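Local coordinates for protein octaprenyl Pyrophosphate Synthase (Helicobacter pylori, PDB 3TC1) that probably condenses isopentenyl diphosphate units onto a farnesyl diphosphate primer to build the C40 chain of octaprenyl diphosphate, with magnesium as cofactor, at residues F220-Y229 with L244-S252; M68-V79 with A101-A112. All coordinates share one frame; numbering follows the deposited sequence.

Interaction 1 (F220-Y229 with L244-S252); sequences FKEGKTTLPY and LISYFKQDS
Lys249 and Phe220 are joined through the backbone: Lys249 N donates to Phe220 O at 3.2 Å. Gly223 N reaches the same oxygen from the opposite face, so one carbonyl closes its own turn and holds the neighbouring loop. Beside it, the CA-H of Lys249 points at Lys221 O (CA to O 3.2 Å). Lys249 belongs to a type II beta turn, Tyr247 to Gln250, and its alkyl chain runs past Gly223, which leaves room by having no side chain. Lys221 and Asp251 lie alongside each other; NZ and OD1 stay 4.2 Å apart, beyond a salt bridge, and a water links NZ to OD2 instead.

Deeper in the contact, Phe248, its CG opposite the backbone N (chi1 -178°), sends its edge toward the face of Phe220 in an offset edge-to-face pair, planes at 76°. Leu244 O lies at the edge of the Phe220 ring, 3.4 Å from CE2, and Tyr229 CD1 covers one face. Phe148 packs on Phe220. Loop 220-226 leads into helix 227-233 of the polyprenyl synthase fold, the Glu222 side chain about 8 Å from a bound magnesium ion. A single backbone bond together with ring packing implies a loop held beside the magnesium site by shape and main chain.

Interaction 2 (M68-V79 with A101-A112); sequences MIQTASLLHDDV and AVMLGDVFYSKA
His76 reaches across to Val102, where NE2 donates to the backbone O at 2.7 Å, in the plane of the carbonyl and on a lone pair, with an N-H...O angle of 158°. With CG beside its backbone N (chi1 -76°), the imidazole passes close to Gly105, NE2 3.6 Å from its CA; the missing side chain makes room for the ring. Asp106 OD1 approaches the ring edge at CE1, 3.1 Å away, the carboxylate nearly perpendicular to the imidazole. Tyr109 turns its edge toward the face of His76 and offers one of its own faces to Ala72, whose CB sits 3.4 Å from the ring centroid, almost exactly on the ring normal; a methyl group is small enough to fit there.

Segments 68-79 and 101-112, of helices 53-80 and 92-116, run antiparallel, their axes at 161° and 8.1 Å apart, and pack knobs-into-holes: Leu75 and His76 enter holes on one helix, Phe108 and Tyr109 on the other. The pair belongs to the all-helical polyprenyl synthase fold; Asp77 and Asp78 begin a DDxxD motif, which in this family binds magnesium and the diphosphate and probably does so here.

Phe108 takes Thr71 CG2 over one face, 3.6 Å from its CE2, and meets Met68 CB at its CD2. Leu75 CD1 packs against Leu104 CG and Gly105 CA, and Val79 CG2 presses on Ala101 CB at a tight 3.5 Å. Beyond this layer, Phe29 and Ile32 pack against Phe108, and Trp16 touches Met68 and makes a cation-pi contact with Lys111, whose NZ also forms salt bridges to Glu115 and Glu19. His76 ND1 is bonded to Asp106 OD2 of the second subunit, and Asp106 OD2 to His76 ND1 of that subunit, while the two His76 rings meet nearly perpendicular.

Interaction 2 is core and interaction 1 is only partly buried, its outer residues exposed to solvent. Interaction 2 joins two long helices, 53-80 and 92-116, through interlocking side chains, and also borders the second subunit; interaction 1 joins loops next to the short helices 227-233 and 238-246, and touches no other chain of the assembly. Each uses one hydrogen bond to a backbone carbonyl, from a main-chain NH in interaction 1 and from an imidazole in interaction 2, and each has a glycine making room and an edge-to-face aromatic pair. Their centres lie 27 Å apart, nearest atoms about 7 Å apart, without touching.

Interaction 1 (F220-Y229 with L244-S252)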
loop_
_atom_site.group_PDB
_atom_site.type_symbol
_atom_site.label_atom_id
_atom_site.label_comp_id
_atom_site.label_asym_id
_atom_site.label_seq_id
_atom_site.Cartn_x
_atom_site.Cartn_y
_atom_site.Cartn_z
ATOM N N PHE B 220 -25.582 -4.606 -2.452
ATOM C CA PHE B 220 -26.432 -3.425 -2.640
ATOM C C PHE B 220 -26.491 -2.578 -1.366
ATOM O O PHE B 220 -26.501 -1.344 -1.419
ATOM C CB PHE B 220 -27.844 -3.854 -3.056
ATOM C CG PHE B 220 -28.612 -2.791 -3.804
ATOM C CD1 PHE B 220 -28.041 -2.143 -4.900
ATOM C CD2 PHE B 220 -29.910 -2.457 -3.432
ATOM C CE1 PHE B 220 -28.749 -1.178 -5.612
ATOM C CE2 PHE B 220 -30.628 -1.495 -4.135
ATOM C CZ PHE B 220 -30.044 -0.851 -5.229
ATOM N N LYS B 221 -26.534 -3.261 -0.227
ATOM C CA LYS B 221 -26.572 -2.612 1.081
ATOM C C LYS B 221 -25.337 -1.733 1.276
ATOM O O LYS B 221 -25.378 -0.740 2.008
ATOM C CB LYS B 221 -26.631 -3.684 2.176
ATOM C CG LYS B 221 -26.470 -3.169 3.596
ATOM C CD LYS B 221 -26.585 -4.310 4.604
ATOM C CE LYS B 221 -25.471 -5.332 4.426
ATOM N NZ LYS B 221 -25.623 -6.489 5.347
ATOM N N GLU B 222 -24.246 -2.103 0.612
ATOM C CA GLU B 222 -22.995 -1.357 0.702
ATOM C C GLU B 222 -22.797 -0.365 -0.440
ATOM O O GLU B 222 -21.738 0.250 -0.545
ATOM C CB GLU B 222 -21.801 -2.312 0.729
ATOM C CG GLU B 222 -21.631 -3.097 2.013
ATOM C CD GLU B 222 -20.346 -3.904 2.012
ATOM O OE1 GLU B 222 -19.263 -3.297 1.859
ATOM O OE2 GLU B 222 -20.419 -5.142 2.161
ATOM N N GLY B 223 -23.795 -0.227 -1.309
ATOM C CA GLY B 223 -23.675 0.718 -2.404
ATOM C C GLY B 223 -23.156 0.181 -3.729
ATOM O O GLY B 223 -22.956 0.949 -4.671
ATOM N N LYS B 224 -22.939 -1.127 -3.821
ATOM C CA LYS B 224 -22.446 -1.714 -5.065
ATOM C C LYS B 224 -23.602 -2.204 -5.925
ATOM O O LYS B 224 -24.312 -3.122 -5.526
ATOM C CB LYS B 224 -21.521 -2.898 -4.772
ATOM C CG LYS B 224 -20.251 -2.542 -4.013
ATOM C CD LYS B 224 -19.440 -3.791 -3.719
ATOM C CE LYS B 224 -18.216 -3.470 -2.879
ATOM N NZ LYS B 224 -17.498 -4.710 -2.471
ATOM N N THR B 225 -23.798 -1.589 -7.093
ATOM C CA THR B 225 -24.863 -2.012 -7.996
ATOM C C THR B 225 -24.272 -3.062 -8.935
ATOM O O THR B 225 -23.793 -2.740 -10.025
ATOM C CB THR B 225 -25.418 -0.838 -8.829
ATOM O OG1 THR B 225 -25.771 0.247 -7.959
ATOM C CG2 THR B 225 -26.669 -1.279 -9.584
ATOM N N THR B 226 -24.305 -4.317 -8.494
ATOM C CA THR B 226 -23.748 -5.433 -9.253
ATOM C C THR B 226 -24.612 -5.843 -10.445
ATOM O O THR B 226 -25.736 -5.365 -10.597
ATOM C CB THR B 226 -23.517 -6.649 -8.331
ATOM O OG1 THR B 226 -24.755 -7.041 -7.727
ATOM C CG2 THR B 226 -22.536 -6.283 -7.215
ATOM N N LEU B 227 -24.084 -6.734 -11.282
ATOM C CA LEU B 227 -24.802 -7.172 -12.482
ATOM C C LEU B 227 -26.276 -7.536 -12.268
ATOM O O LEU B 227 -27.136 -7.093 -13.021
ATOM C CB LEU B 227 -24.064 -8.343 -13.151
ATOM C CG LEU B 227 -24.552 -8.683 -14.569
ATOM C CD1 LEU B 227 -24.552 -7.421 -15.431
ATOM C CD2 LEU B 227 -23.659 -9.755 -15.184
ATOM N N PRO B 228 -26.588 -8.357 -11.248
ATOM C CA PRO B 228 -27.997 -8.703 -11.036
ATOM C C PRO B 228 -28.888 -7.461 -10.946
ATOM O O PRO B 228 -29.964 -7.415 -11.533
ATOM C CB PRO B 228 -27.965 -9.477 -9.720
ATOM C CG PRO B 228 -26.622 -10.143 -9.760
ATOM C CD PRO B 228 -25.724 -9.041 -10.272
ATOM N N TYR B 229 -28.429 -6.456 -10.204
ATOM C CA TYR B 229 -29.188 -5.220 -10.022
ATOM C C TYR B 229 -29.260 -4.409 -11.306
ATOM O O TYR B 229 -30.275 -3.772 -11.593
ATOM C CB TYR B 229 -28.557 -4.393 -8.894
ATOM C CG TYR B 229 -28.716 -5.051 -7.540
ATOM C CD1 TYR B 229 -29.876 -4.864 -6.782
ATOM C CD2 TYR B 229 -27.730 -5.901 -7.037
ATOM C CE1 TYR B 229 -30.049 -5.508 -5.556
ATOM C CE2 TYR B 229 -27.897 -6.553 -5.810
ATOM C CZ TYR B 229 -29.056 -6.350 -5.077
ATOM O OH TYR B 229 -29.214 -6.981 -3.863
ATOM N N LEU B 244 -36.371 0.289 -6.160
ATOM C CA LEU B 244 -35.018 -0.253 -6.128
ATOM C C LEU B 244 -34.028 0.841 -5.751
ATOM O O LEU B 244 -33.175 0.640 -4.887
ATOM C CB LEU B 244 -34.640 -0.858 -7.483
ATOM C CG LEU B 244 -33.247 -1.493 -7.532
ATOM C CD1 LEU B 244 -33.163 -2.638 -6.531
ATOM C CD2 LEU B 244 -32.969 -1.994 -8.949
ATOM N N ILE B 245 -34.145 2.001 -6.392
ATOM C CA ILE B 245 -33.251 3.109 -6.090
ATOM C C ILE B 245 -33.380 3.532 -4.623
ATOM O O ILE B 245 -32.382 3.808 -3.956
ATOM C CB ILE B 245 -33.526 4.322 -7.010
ATOM C CG1 ILE B 245 -33.136 3.973 -8.450
ATOM C CG2 ILE B 245 -32.728 5.538 -6.526
ATOM C CD1 ILE B 245 -33.397 5.079 -9.455
ATOM N N SER B 246 -34.608 3.564 -4.118
ATOM C CA SER B 246 -34.846 3.946 -2.731
ATOM C C SER B 246 -34.238 2.923 -1.769
ATOM O O SER B 246 -33.961 3.241 -0.613
ATOM C CB SER B 246 -36.345 4.050 -2.456
ATOM O OG SER B 246 -36.912 2.758 -2.307
ATOM N N TYR B 247 -34.041 1.692 -2.231
ATOM C CA TYR B 247 -33.461 0.675 -1.363
ATOM C C TYR B 247 -31.935 0.687 -1.387
ATOM O O TYR B 247 -31.293 -0.067 -0.657
ATOM C CB TYR B 247 -33.976 -0.721 -1.738
ATOM C CG TYR B 247 -35.467 -0.893 -1.544
ATOM C CD1 TYR B 247 -36.169 -0.104 -0.624
ATOM C CD2 TYR B 247 -36.180 -1.854 -2.267
ATOM C CE1 TYR B 247 -37.543 -0.266 -0.429
ATOM C CE2 TYR B 247 -37.550 -2.026 -2.077
ATOM C CZ TYR B 247 -38.226 -1.228 -1.160
ATOM O OH TYR B 247 -39.586 -1.385 -0.980
ATOM N N PHE B 248 -31.360 1.545 -2.223
ATOM C CA PHE B 248 -29.905 1.656 -2.327
ATOM C C PHE B 248 -29.314 1.901 -0.932
ATOM O O PHE B 248 -29.774 2.780 -0.199
ATOM C CB PHE B 248 -29.542 2.815 -3.265
ATOM C CG PHE B 248 -28.063 2.982 -3.490
ATOM C CD1 PHE B 248 -27.337 2.024 -4.192
ATOM C CD2 PHE B 248 -27.396 4.106 -3.005
ATOM C CE1 PHE B 248 -25.967 2.180 -4.412
ATOM C CE2 PHE B 248 -26.018 4.274 -3.220
ATOM C CZ PHE B 248 -25.306 3.311 -3.923
ATOM N N LYS B 249 -28.306 1.108 -0.576
ATOM C CA LYS B 249 -27.630 1.202 0.720
ATOM C C LYS B 249 -28.510 1.014 1.949
ATOM O O LYS B 249 -28.086 1.314 3.070
ATOM C CB LYS B 249 -26.873 2.528 0.844
ATOM C CG LYS B 249 -25.524 2.511 0.148
ATOM C CD LYS B 249 -24.769 3.815 0.336
ATOM C CE LYS B 249 -23.411 3.744 -0.357
ATOM N NZ LYS B 249 -22.621 4.988 -0.183
ATOM N N GLN B 250 -29.728 0.524 1.752
ATOM C CA GLN B 250 -30.623 0.280 2.875
ATOM C C GLN B 250 -30.415 -1.152 3.363
ATOM O O GLN B 250 -29.910 -2.000 2.625
ATOM C CB GLN B 250 -32.070 0.534 2.460
ATOM C CG GLN B 250 -32.279 1.972 2.020
ATOM C CD GLN B 250 -31.544 2.956 2.919
ATOM O OE1 GLN B 250 -31.717 2.951 4.140
ATOM N NE2 GLN B 250 -30.714 3.804 2.318
ATOM N N ASP B 251 -30.812 -1.427 4.599
ATOM C CA ASP B 251 -30.574 -2.743 5.185
ATOM C C ASP B 251 -31.769 -3.301 5.957
ATOM O O ASP B 251 -32.022 -2.901 7.092
ATOM C CB ASP B 251 -29.338 -2.622 6.096
ATOM C CG ASP B 251 -29.003 -3.905 6.836
ATOM O OD1 ASP B 251 -29.403 -4.998 6.385
ATOM O OD2 ASP B 251 -28.308 -3.814 7.872
ATOM N N SER B 252 -32.504 -4.223 5.334
ATOM C CA SER B 252 -33.662 -4.833 5.982
ATOM C C SER B 252 -34.063 -6.147 5.317
ATOM O O SER B 252 -33.826 -6.355 4.126
ATOM C CB SER B 252 -34.858 -3.871 5.973
ATOM O OG SER B 252 -35.554 -3.916 4.742
HETATM O O HOH W 1 -26.355 -5.430 8.227
#

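Interaction 2 (M68-V79 with A101-A112)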
loop_
_atom_site.group_PDB
_atom_site.type_symbol
_atom_site.label_atom_id
_atom_site.label_comp_id
_atom_site.label_asym_id
_atom_site.label_seq_id
_atom_site.Cartn_x
_atom_site.Cartn_y
_atom_site.Cartn_z
ATOM N N MET B 68 0.381 -12.581 -1.435
ATOM C CA MET B 68 0.618 -11.482 -0.503
ATOM C C MET B 68 -0.011 -10.196 -1.013
ATOM O O MET B 68 -0.516 -9.388 -0.231
ATOM C CB MET B 68 2.117 -11.309 -0.248
ATOM C CG MET B 68 2.655 -12.419 0.634
ATOM S SD MET B 68 4.359 -12.237 1.119
ATOM C CE MET B 68 4.245 -10.891 2.288
ATOM N N ILE B 69 0.007 -10.017 -2.330
ATOM C CA ILE B 69 -0.607 -8.851 -2.951
ATOM C C ILE B 69 -2.115 -8.943 -2.716
ATOM O O ILE B 69 -2.762 -7.963 -2.338
ATOM C CB ILE B 69 -0.328 -8.825 -4.475
ATOM C CG1 ILE B 69 1.127 -8.417 -4.724
ATOM C CG2 ILE B 69 -1.287 -7.874 -5.179
ATOM C CD1 ILE B 69 1.576 -8.615 -6.156
ATOM N N GLN B 70 -2.669 -10.127 -2.950
ATOM C CA GLN B 70 -4.098 -10.346 -2.752
ATOM C C GLN B 70 -4.467 -10.031 -1.297
ATOM O O GLN B 70 -5.458 -9.355 -1.035
ATOM C CB GLN B 70 -4.466 -11.802 -3.083
ATOM C CG GLN B 70 -5.929 -12.166 -2.820
ATOM C CD GLN B 70 -6.900 -11.350 -3.655
ATOM O OE1 GLN B 70 -6.501 -10.652 -4.585
ATOM N NE2 GLN B 70 -8.191 -11.443 -3.332
ATOM N N THR B 71 -3.671 -10.530 -0.356
ATOM C CA THR B 71 -3.927 -10.283 1.064
ATOM C C THR B 71 -3.840 -8.793 1.393
ATOM O O THR B 71 -4.630 -8.285 2.187
ATOM C CB THR B 71 -2.930 -11.041 1.972
ATOM O OG1 THR B 71 -3.094 -12.452 1.793
ATOM C CG2 THR B 71 -3.175 -10.695 3.448
ATOM N N ALA B 72 -2.883 -8.092 0.790
ATOM C CA ALA B 72 -2.735 -6.661 1.044
ATOM C C ALA B 72 -3.970 -5.903 0.573
ATOM O O ALA B 72 -4.471 -5.016 1.270
ATOM C CB ALA B 72 -1.487 -6.113 0.340
ATOM N N SER B 73 -4.460 -6.245 -0.612
ATOM C CA SER B 73 -5.636 -5.572 -1.150
ATOM C C SER B 73 -6.855 -5.813 -0.265
ATOM O O SER B 73 -7.657 -4.915 -0.055
ATOM C CB SER B 73 -5.935 -6.051 -2.573
ATOM O OG SER B 73 -6.278 -7.419 -2.577
ATOM N N LEU B 74 -6.993 -7.030 0.249
ATOM C CA LEU B 74 -8.125 -7.356 1.114
ATOM C C LEU B 74 -8.036 -6.569 2.421
ATOM O O LEU B 74 -9.050 -6.119 2.957
ATOM C CB LEU B 74 -8.166 -8.861 1.406
ATOM C CG LEU B 74 -8.423 -9.762 0.191
ATOM C CD1 LEU B 74 -8.346 -11.225 0.606
ATOM C CD2 LEU B 74 -9.779 -9.436 -0.410
ATOM N N LEU B 75 -6.817 -6.398 2.926
ATOM C CA LEU B 75 -6.609 -5.649 4.160
ATOM C C LEU B 75 -7.047 -4.203 3.981
ATOM O O LEU B 75 -7.715 -3.644 4.845
ATOM C CB LEU B 75 -5.136 -5.686 4.574
ATOM C CG LEU B 75 -4.587 -7.004 5.129
ATOM C CD1 LEU B 75 -3.081 -6.860 5.343
ATOM C CD2 LEU B 75 -5.282 -7.366 6.442
ATOM N N HIS B 76 -6.673 -3.593 2.860
ATOM C CA HIS B 76 -7.061 -2.212 2.613
ATOM C C HIS B 76 -8.543 -2.102 2.290
ATOM O O HIS B 76 -9.192 -1.134 2.678
ATOM C CB HIS B 76 -6.222 -1.599 1.481
ATOM C CG HIS B 76 -4.831 -1.230 1.901
ATOM N ND1 HIS B 76 -3.934 -0.607 1.060
ATOM C CD2 HIS B 76 -4.181 -1.410 3.075
ATOM C CE1 HIS B 76 -2.791 -0.423 1.696
ATOM N NE2 HIS B 76 -2.913 -0.902 2.919
ATOM N N ASP B 77 -9.079 -3.096 1.587
ATOM C CA ASP B 77 -10.497 -3.083 1.243
ATOM C C ASP B 77 -11.356 -3.155 2.503
ATOM O O ASP B 77 -12.405 -2.524 2.574
ATOM C CB ASP B 77 -10.848 -4.247 0.310
ATOM C CG ASP B 77 -10.241 -4.095 -1.074
ATOM O OD1 ASP B 77 -10.325 -2.986 -1.648
ATOM O OD2 ASP B 77 -9.690 -5.088 -1.595
ATOM N N ASP B 78 -10.915 -3.918 3.498
ATOM C CA ASP B 78 -11.679 -4.034 4.737
ATOM C C ASP B 78 -11.718 -2.708 5.488
ATOM O O ASP B 78 -12.701 -2.394 6.154
ATOM C CB ASP B 78 -11.101 -5.128 5.639
ATOM C CG ASP B 78 -11.435 -6.519 5.145
ATOM O OD1 ASP B 78 -12.422 -6.652 4.393
ATOM O OD2 ASP B 78 -10.727 -7.481 5.514
ATOM N N VAL B 79 -10.648 -1.931 5.375
ATOM C CA VAL B 79 -10.580 -0.629 6.028
ATOM C C VAL B 79 -11.560 0.327 5.354
ATOM O O VAL B 79 -12.388 0.961 6.011
ATOM C CB VAL B 79 -9.161 -0.025 5.919
ATOM C CG1 VAL B 79 -9.142 1.385 6.495
ATOM C CG2 VAL B 79 -8.167 -0.914 6.646
ATOM N N ALA B 101 -4.159 -1.890 10.034
ATOM C CA ALA B 101 -4.610 -2.680 8.894
ATOM C C ALA B 101 -4.036 -2.081 7.613
ATOM O O ALA B 101 -3.642 -2.807 6.704
ATOM C CB ALA B 101 -6.133 -2.701 8.830
ATOM N N VAL B 102 -3.982 -0.754 7.554
ATOM C CA VAL B 102 -3.447 -0.066 6.383
ATOM C C VAL B 102 -1.942 -0.295 6.270
ATOM O O VAL B 102 -1.448 -0.665 5.207
ATOM C CB VAL B 102 -3.717 1.460 6.435
ATOM C CG1 VAL B 102 -3.066 2.148 5.241
ATOM C CG2 VAL B 102 -5.210 1.723 6.421
ATOM N N MET B 103 -1.217 -0.073 7.364
ATOM C CA MET B 103 0.229 -0.273 7.355
ATOM C C MET B 103 0.582 -1.728 7.076
ATOM O O MET B 103 1.530 -2.004 6.341
ATOM C CB MET B 103 0.859 0.150 8.686
ATOM C CG MET B 103 0.945 1.653 8.907
ATOM S SD MET B 103 1.790 2.534 7.569
ATOM C CE MET B 103 0.587 3.765 7.197
ATOM N N LEU B 104 -0.167 -2.655 7.668
ATOM C CA LEU B 104 0.087 -4.075 7.456
ATOM C C LEU B 104 -0.071 -4.410 5.975
ATOM O O LEU B 104 0.646 -5.247 5.442
ATOM C CB LEU B 104 -0.870 -4.937 8.283
ATOM C CG LEU B 104 -0.656 -6.447 8.096
ATOM C CD1 LEU B 104 0.719 -6.843 8.613
ATOM C CD2 LEU B 104 -1.742 -7.228 8.814
ATOM N N GLY B 105 -1.017 -3.748 5.318
ATOM C CA GLY B 105 -1.219 -3.968 3.899
ATOM C C GLY B 105 -0.035 -3.417 3.123
ATOM O O GLY B 105 0.398 -3.995 2.125
ATOM N N ASP B 106 0.499 -2.290 3.586
ATOM C CA ASP B 106 1.650 -1.671 2.929
ATOM C C ASP B 106 2.864 -2.574 3.077
ATOM O O ASP B 106 3.701 -2.665 2.178
ATOM C CB ASP B 106 1.950 -0.296 3.536
ATOM C CG ASP B 106 0.926 0.745 3.140
ATOM O OD1 ASP B 106 0.162 0.487 2.182
ATOM O OD2 ASP B 106 0.898 1.823 3.770
ATOM N N VAL B 107 2.949 -3.222 4.232
ATOM C CA VAL B 107 4.023 -4.161 4.535
ATOM C C VAL B 107 3.930 -5.352 3.578
ATOM O O VAL B 107 4.934 -5.794 3.019
ATOM C CB VAL B 107 3.905 -4.677 5.984
ATOM C CG1 VAL B 107 4.724 -5.952 6.156
ATOM C CG2 VAL B 107 4.386 -3.601 6.962
ATOM N N PHE B 108 2.719 -5.877 3.395
ATOM C CA PHE B 108 2.533 -7.002 2.485
ATOM C C PHE B 108 2.917 -6.584 1.072
ATOM O O PHE B 108 3.649 -7.304 0.392
ATOM C CB PHE B 108 1.082 -7.500 2.507
ATOM C CG PHE B 108 0.849 -8.659 3.446
ATOM C CD1 PHE B 108 0.828 -8.467 4.824
ATOM C CD2 PHE B 108 0.649 -9.943 2.946
ATOM C CE1 PHE B 108 0.609 -9.538 5.694
ATOM C CE2 PHE B 108 0.430 -11.022 3.802
ATOM C CZ PHE B 108 0.410 -10.819 5.184
ATOM N N TYR B 109 2.435 -5.422 0.640
ATOM C CA TYR B 109 2.742 -4.908 -0.694
ATOM C C TYR B 109 4.239 -4.687 -0.927
ATOM O O TYR B 109 4.773 -5.096 -1.953
ATOM C CB TYR B 109 2.034 -3.572 -0.949
ATOM C CG TYR B 109 0.597 -3.667 -1.415
ATOM C CD1 TYR B 109 0.230 -4.528 -2.452
ATOM C CD2 TYR B 109 -0.391 -2.853 -0.852
ATOM C CE1 TYR B 109 -1.084 -4.576 -2.919
ATOM C CE2 TYR B 109 -1.707 -2.891 -1.313
ATOM C CZ TYR B 109 -2.046 -3.757 -2.344
ATOM O OH TYR B 109 -3.344 -3.807 -2.794
ATOM N N SER B 110 4.908 -4.023 0.013
ATOM C CA SER B 110 6.335 -3.740 -0.148
ATOM C C SER B 110 7.222 -4.986 -0.075
ATOM O O SER B 110 8.156 -5.129 -0.865
ATOM C CB SER B 110 6.794 -2.680 0.868
ATOM O OG SER B 110 6.420 -3.012 2.190
ATOM N N LYS B 111 6.932 -5.890 0.857
ATOM C CA LYS B 111 7.716 -7.117 0.967
ATOM C C LYS B 111 7.529 -7.911 -0.320
ATOM O O LYS B 111 8.481 -8.481 -0.851
ATOM C CB LYS B 111 7.265 -7.951 2.174
ATOM C CG LYS B 111 7.964 -9.318 2.306
ATOM C CD LYS B 111 9.490 -9.201 2.419
ATOM C CE LYS B 111 10.142 -10.577 2.553
ATOM N NZ LYS B 111 11.633 -10.542 2.573
ATOM N N ALA B 112 6.301 -7.930 -0.830
ATOM C CA ALA B 112 6.007 -8.649 -2.060
ATOM C C ALA B 112 6.753 -8.053 -3.252
ATOM O O ALA B 112 7.296 -8.790 -4.070
ATOM C CB ALA B 112 4.508 -8.649 -2.328
#